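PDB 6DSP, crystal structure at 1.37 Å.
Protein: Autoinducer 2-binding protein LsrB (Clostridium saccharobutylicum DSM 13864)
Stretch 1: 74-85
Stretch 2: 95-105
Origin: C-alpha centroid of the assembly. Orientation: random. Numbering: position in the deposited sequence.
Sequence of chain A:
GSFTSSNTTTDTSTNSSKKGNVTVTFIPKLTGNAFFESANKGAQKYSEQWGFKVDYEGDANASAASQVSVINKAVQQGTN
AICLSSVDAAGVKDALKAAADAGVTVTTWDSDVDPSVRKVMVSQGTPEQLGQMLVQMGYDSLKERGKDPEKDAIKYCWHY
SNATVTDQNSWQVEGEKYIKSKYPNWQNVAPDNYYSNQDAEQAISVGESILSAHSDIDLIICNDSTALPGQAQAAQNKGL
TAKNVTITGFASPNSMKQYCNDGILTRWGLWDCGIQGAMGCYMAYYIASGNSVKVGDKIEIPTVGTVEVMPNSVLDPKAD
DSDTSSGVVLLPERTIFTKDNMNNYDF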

# COMPACT_ATOMS: atom_id res chain seq x y z
N ALA A 74 -11.54 -20.20 1.16
CA ALA A 74 -12.35 -19.63 0.09
C ALA A 74 -12.40 -20.57 -1.10
O ALA A 74 -13.47 -20.76 -1.71
N VAL A 75 -11.29 -21.21 -1.42
CA VAL A 75 -11.27 -22.19 -2.50
C VAL A 75 -12.21 -23.34 -2.16
O VAL A 75 -13.05 -23.76 -2.97
N GLN A 76 -12.09 -23.85 -0.93
CA GLN A 76 -12.90 -25.00 -0.52
C GLN A 76 -14.39 -24.70 -0.60
O GLN A 76 -15.21 -25.60 -0.85
N GLN A 77 -14.76 -23.45 -0.34
CA GLN A 77 -16.14 -23.03 -0.37
C GLN A 77 -16.65 -22.75 -1.78
O GLN A 77 -17.83 -22.43 -1.94
N GLY A 78 -15.79 -22.87 -2.80
CA GLY A 78 -16.24 -22.70 -4.16
C GLY A 78 -16.24 -21.27 -4.66
O GLY A 78 -17.00 -20.95 -5.58
N THR A 79 -15.40 -20.40 -4.09
CA THR A 79 -15.35 -19.04 -4.61
C THR A 79 -14.93 -19.09 -6.07
O THR A 79 -14.21 -20.00 -6.52
N ASN A 80 -15.37 -18.10 -6.83
CA ASN A 80 -14.98 -18.06 -8.23
C ASN A 80 -13.68 -17.33 -8.47
O ASN A 80 -13.01 -17.59 -9.49
N ALA A 81 -13.32 -16.42 -7.59
CA ALA A 81 -12.15 -15.57 -7.82
C ALA A 81 -11.65 -15.08 -6.48
O ALA A 81 -12.41 -14.99 -5.51
N ILE A 82 -10.37 -14.70 -6.46
CA ILE A 82 -9.72 -14.08 -5.31
C ILE A 82 -9.06 -12.81 -5.81
O ILE A 82 -8.45 -12.80 -6.88
N CYS A 83 -9.15 -11.76 -5.01
CA CYS A 83 -8.35 -10.55 -5.22
C CYS A 83 -7.65 -10.26 -3.91
O CYS A 83 -8.30 -9.88 -2.93
N LEU A 84 -6.34 -10.47 -3.89
CA LEU A 84 -5.50 -10.53 -2.69
C LEU A 84 -4.48 -9.40 -2.64
O LEU A 84 -3.81 -9.14 -3.64
N SER A 85 -4.31 -8.81 -1.46
CA SER A 85 -3.12 -8.00 -1.16
C SER A 85 -2.24 -8.81 -0.22
O SER A 85 -2.66 -9.18 0.88
N ALA A 95 -0.40 -21.70 -2.21
CA ALA A 95 -1.85 -21.66 -2.05
C ALA A 95 -2.51 -21.07 -3.30
O ALA A 95 -3.62 -21.48 -3.67
N LEU A 96 -1.87 -20.08 -3.94
CA LEU A 96 -2.47 -19.47 -5.13
C LEU A 96 -2.36 -20.39 -6.32
O LEU A 96 -3.26 -20.40 -7.17
N LYS A 97 -1.29 -21.18 -6.42
CA LYS A 97 -1.24 -22.19 -7.48
C LYS A 97 -2.36 -23.20 -7.29
O LYS A 97 -3.02 -23.60 -8.26
N ALA A 98 -2.58 -23.62 -6.04
CA ALA A 98 -3.66 -24.59 -5.81
C ALA A 98 -5.01 -23.96 -6.11
O ALA A 98 -5.91 -24.63 -6.65
N ALA A 99 -5.19 -22.68 -5.80
CA ALA A 99 -6.45 -22.02 -6.11
C ALA A 99 -6.71 -22.05 -7.61
O ALA A 99 -7.81 -22.39 -8.06
N ALA A 100 -5.69 -21.72 -8.41
CA ALA A 100 -5.87 -21.72 -9.86
C ALA A 100 -6.17 -23.12 -10.38
O ALA A 100 -7.02 -23.28 -11.26
N ASP A 101 -5.53 -24.15 -9.79
CA ASP A 101 -5.80 -25.52 -10.21
C ASP A 101 -7.21 -25.96 -9.85
O ASP A 101 -7.74 -26.91 -10.43
N ALA A 102 -7.83 -25.31 -8.87
CA ALA A 102 -9.23 -25.55 -8.52
C ALA A 102 -10.20 -24.76 -9.40
O ALA A 102 -11.42 -24.87 -9.22
N GLY A 103 -9.68 -23.97 -10.36
CA GLY A 103 -10.55 -23.19 -11.22
C GLY A 103 -10.80 -21.78 -10.75
O GLY A 103 -11.63 -21.07 -11.35
N VAL A 104 -10.12 -21.33 -9.71
CA VAL A 104 -10.34 -20.00 -9.16
C VAL A 104 -9.48 -18.99 -9.90
O VAL A 104 -8.29 -19.22 -10.11
N THR A 105 -10.09 -17.88 -10.32
CA THR A 105 -9.35 -16.78 -10.95
C THR A 105 -8.62 -16.00 -9.87
O THR A 105 -9.23 -15.61 -8.87

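The two stretches repeat one plan: each leaves a helix through a glycine and runs on into an extended segment, so helix packs beside helix and strand beside strand. Gly78 and Gly103 both close Schellman motifs with positive phi, a conformation in which a CB would be jammed against the preceding carbonyl oxygen.

The apolar contacts begin between the helices. Val75 points toward the other stretch with chi1 t, setting CG2 3.5 Å from CB of Ala99 and CG1 3.6 Å from CB of Ala102. The methyl groups of these alanines fill little space, which suits an approach that brings the CA atoms of Val75 and Ala99 within 6.0 Å. Val104, also t, is the most extensively covered residue of the contact. Its CG2 lies 4.2 Å from Val75 CG2 and 3.4 Å from the backbone O of Thr79, while its CG1 is 4.0 Å from both Thr79 CG2 and Ile82 CG1. Ile82 (m, t) extends far enough to bring CD1 within 4.2 Å of Ala99 CB. Farther along, Leu84 (t, p) points toward the helix, and Leu96 (m, t), although its CB is directed sideways, reaches back so that its CD1 meets Leu84 CD2 at 3.9 Å.

Backbone hydrogen bonds join the extended segments in parallel register: Thr105 N donates to Asn80 O at 3.0 Å, and Ile82 N to Thr105 O at 2.8 Å. Ala81 and Thr105 share a sheet face, their CB atoms 3.9 Å apart; the small alanine leaves that closeness comfortable.

One water completes the polar contacts. Thr105, with chi1 m, donates from OG1 to the water at 2.7 Å, and the water donates to Asn80 O at 3.0 Å and Gly103 O at 2.8 Å. The threonine hydroxyl thus anchors a bridge between two carbonyls, one from each stretch.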

# COMPACT_ATOMS: atom_id res chain seq x y z
CB ALA A 74 -11.77 -18.27 -0.32
CB VAL A 75 -9.82 -22.69 -2.75
CG1 VAL A 75 -9.83 -23.89 -3.71
CG2 VAL A 75 -8.96 -21.55 -3.30
CB GLN A 76 -12.57 -25.35 0.93
CG GLN A 76 -11.22 -25.99 1.05
CD GLN A 76 -10.68 -26.03 2.46
OE1 GLN A 76 -11.34 -25.64 3.41
NE2 GLN A 76 -9.45 -26.50 2.59
CB GLN A 77 -16.32 -21.80 0.51
CG GLN A 77 -16.09 -22.13 1.96
CD GLN A 77 -16.23 -20.91 2.84
OE1 GLN A 77 -16.27 -19.78 2.35
NE2 GLN A 77 -16.32 -21.14 4.15
CB THR A 79 -14.37 -18.17 -3.80
OG1 THR A 79 -14.64 -16.81 -4.13
CG2 THR A 79 -12.89 -18.48 -4.13
CB ASN A 80 -16.08 -17.38 -9.06
CG ASN A 80 -17.42 -18.05 -8.86
OD1 ASN A 80 -18.31 -17.49 -8.24
ND2 ASN A 80 -17.54 -19.29 -9.32
CB ALA A 81 -12.49 -14.38 -8.72
CB ILE A 82 -8.66 -15.03 -4.73
CG1 ILE A 82 -9.34 -16.22 -4.01
CG2 ILE A 82 -7.69 -14.30 -3.81
CD1 ILE A 82 -8.38 -17.36 -3.67
CB CYS A 83 -9.22 -9.38 -5.68
SG CYS A 83 -8.17 -7.92 -6.04
CB LEU A 84 -4.71 -11.86 -2.68
CG LEU A 84 -3.58 -12.05 -1.67
CD1 LEU A 84 -4.15 -12.17 -0.28
CD2 LEU A 84 -2.73 -13.24 -2.03
CB SER A 85 -3.50 -6.67 -0.51
OG SER A 85 -2.29 -6.00 -0.19
CB ALA A 95 -2.20 -20.83 -0.83
CB LEU A 96 -1.80 -18.12 -5.41
CG LEU A 96 -2.14 -17.03 -4.36
CD1 LEU A 96 -1.39 -15.74 -4.68
CD2 LEU A 96 -3.64 -16.75 -4.26
CB LYS A 97 0.13 -22.87 -7.48
CG LYS A 97 1.27 -21.98 -7.97
CD LYS A 97 2.59 -22.69 -7.67
CE LYS A 97 3.66 -22.52 -8.73
NZ LYS A 97 4.54 -23.74 -8.65
CB ALA A 98 -3.59 -25.07 -4.37
CB ALA A 99 -6.47 -20.59 -5.56
CB ALA A 100 -4.62 -21.17 -10.55
CB ASP A 101 -4.77 -26.49 -9.60
CG ASP A 101 -3.42 -26.43 -10.31
OD1 ASP A 101 -3.25 -25.60 -11.24
OD2 ASP A 101 -2.53 -27.24 -9.96
CB ALA A 102 -9.49 -25.25 -7.04
CB VAL A 104 -10.01 -19.99 -7.66
CG1 VAL A 104 -10.16 -18.62 -7.07
CG2 VAL A 104 -10.95 -20.98 -6.93
CB THR A 105 -10.34 -15.85 -11.65
OG1 THR A 105 -10.95 -16.56 -12.73
CG2 THR A 105 -9.65 -14.58 -12.15
O HOH W 1 -12.64 -18.62 -12.29